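Local coordinates for protein plu4264 (Photorhabdus luminescens subsp. laumondii, PDB 4MV2) that is of unknown function but adopts a cupin fold that binds a metal ion, found here as nickel, at residues S22-L25 and N31-F34. Numbering follows the deposited sequence.
Sequences SRLL and NTPF
Leu24 and Phe34 form the apolar pair of this contact: the CD2 methyl of Leu24 lies 3.8 Å from CE1 of the Phe34 ring, approaching it obliquely. With CG anti to the backbone N (chi1 -179°), the leucine side chain extends toward the ring. Leu25 packs its CD1 methyl against two oxygens in van der Waals contact, 4.0 Å from Thr32 OG1 and 3.8 Å from Phe34 O, so that an aliphatic branch lies beside a polar pair.

That pair is already joined within 31-34. Thr32 OG1 donates to Phe34 O over 2.7 Å, in the carbonyl plane and with a C=O...donor angle of 154°, bridging Pro33. The same fold-back sets Thr32 CB 3.9 Å above the centre of the Phe34 ring. No hydrogen bond links the two segments; their union rests on van der Waals packing.

The contact joins the two ends of the loop between antiparallel strands 19-23 and 35-41 of the cupin fold. It is packing away from the metal site, the Phe34 side chain lying about 13 Å from the bound nickel. Leu24 touches Tyr103, and Phe34 touches Ile105 and Trp107, all of strand 100-107; helix 109-121 packs on Pro33, and Phe34 stacks edge-to-face on Phe34 and Trp107 of the second subunit, placing this loop at the dimer interface.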
ATOM      1  N   SER A  22      -2.720   9.810  -7.176  1.00 10.66           N
ATOM      2  CA  SER A  22      -2.648  10.596  -5.943  1.00 11.32           C
ATOM      3  C   SER A  22      -1.410  10.138  -5.212  1.00 11.61           C
ATOM      4  O   SER A  22      -1.393   9.091  -4.578  1.00 11.63           O
ATOM      5  CB  SER A  22      -3.899  10.398  -5.086  1.00 12.25           C
ATOM      6  OG  SER A  22      -3.833  11.149  -3.886  1.00 14.70           O
ATOM      7  N   ARG A  23      -0.364  10.953  -5.317  1.00 11.84           N
ATOM      8  CA  ARG A  23       0.930  10.607  -4.699  1.00 12.31           C
ATOM      9  C   ARG A  23       0.863  10.736  -3.192  1.00 11.91           C
ATOM     10  O   ARG A  23       0.303  11.698  -2.681  1.00 13.21           O
ATOM     11  CB  ARG A  23       2.062  11.465  -5.244  1.00 13.46           C
ATOM     12  CG  ARG A  23       2.486  11.017  -6.640  1.00 16.24           C
ATOM     13  CD  ARG A  23       3.605  11.844  -7.190  1.00 19.77           C
ATOM     14  NE  ARG A  23       4.011  11.414  -8.517  1.00 21.37           N
ATOM     15  CZ  ARG A  23       5.197  10.904  -8.818  1.00 22.99           C
ATOM     16  NH1 ARG A  23       6.118  10.724  -7.880  1.00 24.09           N
ATOM     17  NH2 ARG A  23       5.448  10.579 -10.081  1.00 25.21           N
ATOM     18  N   LEU A  24       1.506   9.810  -2.501  1.00 12.44           N
ATOM     19  CA  LEU A  24       1.664   9.879  -1.046  1.00 13.44           C
ATOM     20  C   LEU A  24       2.392  11.135  -0.594  1.00 14.20           C
ATOM     21  O   LEU A  24       1.976  11.829   0.343  1.00 15.27           O
ATOM     22  CB  LEU A  24       2.434   8.646  -0.591  1.00 14.60           C
ATOM     23  CG  LEU A  24       2.681   8.535   0.910  1.00 15.43           C
ATOM     24  CD1 LEU A  24       1.356   8.375   1.667  1.00 16.71           C
ATOM     25  CD2 LEU A  24       3.614   7.381   1.159  1.00 17.08           C
ATOM     26  N   LEU A  25       3.492  11.416  -1.276  1.00 14.65           N
ATOM     27  CA  LEU A  25       4.410  12.491  -0.895  1.00 15.53           C
ATOM     28  C   LEU A  25       4.240  13.665  -1.832  1.00 16.89           C
ATOM     29  O   LEU A  25       3.927  13.475  -3.002  1.00 17.59           O
ATOM     30  CB  LEU A  25       5.862  12.011  -0.969  1.00 16.38           C
ATOM     31  CG  LEU A  25       6.168  10.764  -0.151  1.00 17.66           C
ATOM     32  CD1 LEU A  25       7.577  10.267  -0.427  1.00 18.78           C
ATOM     33  CD2 LEU A  25       5.928  11.014   1.331  1.00 19.00           C
ATOM     34  N   ASN A  31       7.832  10.643   7.399  1.00 18.60           N
ATOM     35  CA  ASN A  31       9.143  10.185   6.985  1.00 19.53           C
ATOM     36  C   ASN A  31       9.081   8.711   6.648  1.00 17.52           C
ATOM     37  O   ASN A  31       8.849   7.872   7.505  1.00 18.22           O
ATOM     38  CB  ASN A  31      10.175  10.446   8.063  1.00 22.77           C
ATOM     39  CG  ASN A  31      11.590  10.132   7.599  1.00 25.91           C
ATOM     40  OD1 ASN A  31      11.872  10.040   6.408  1.00 26.46           O
ATOM     41  ND2 ASN A  31      12.482   9.959   8.549  1.00 28.13           N
ATOM     42  N   THR A  32       9.263   8.428   5.373  1.00 16.32           N
ATOM     43  CA  THR A  32       9.104   7.062   4.833  1.00 15.37           C
ATOM     44  C   THR A  32      10.356   6.716   4.035  1.00 15.17           C
ATOM     45  O   THR A  32      10.983   7.594   3.444  1.00 16.69           O
ATOM     46  CB  THR A  32       7.900   6.908   3.845  1.00 15.86           C
ATOM     47  OG1 THR A  32       8.063   7.838   2.776  1.00 17.72           O
ATOM     48  CG2 THR A  32       6.550   7.179   4.516  1.00 17.66           C
ATOM     49  N   PRO A  33      10.698   5.434   3.964  1.00 15.11           N
ATOM     50  CA  PRO A  33      11.797   4.995   3.100  1.00 15.07           C
ATOM     51  C   PRO A  33      11.326   4.615   1.695  1.00 14.70           C
ATOM     52  O   PRO A  33      12.095   4.027   0.932  1.00 16.24           O
ATOM     53  CB  PRO A  33      12.312   3.748   3.812  1.00 15.96           C
ATOM     54  CG  PRO A  33      11.055   3.164   4.450  1.00 15.49           C
ATOM     55  CD  PRO A  33      10.246   4.364   4.861  1.00 16.30           C
ATOM     56  N   PHE A  34      10.064   4.922   1.374  1.00 14.29           N
ATOM     57  CA  PHE A  34       9.450   4.574   0.094  1.00 14.39           C
ATOM     58  C   PHE A  34       8.612   5.751  -0.360  1.00 14.51           C
ATOM     59  O   PHE A  34       8.258   6.638   0.398  1.00 15.20           O
ATOM     60  CB  PHE A  34       8.584   3.300   0.232  1.00 13.94           C
ATOM     61  CG  PHE A  34       7.536   3.392   1.319  1.00 13.18           C
ATOM     62  CD1 PHE A  34       6.318   4.019   1.071  1.00 13.55           C
ATOM     63  CD2 PHE A  34       7.756   2.893   2.573  1.00 14.25           C
ATOM     64  CE1 PHE A  34       5.366   4.113   2.059  1.00 14.72           C
ATOM     65  CE2 PHE A  34       6.796   2.987   3.566  1.00 14.60           C
ATOM     66  CZ  PHE A  34       5.631   3.610   3.331  1.00 14.27           C
TER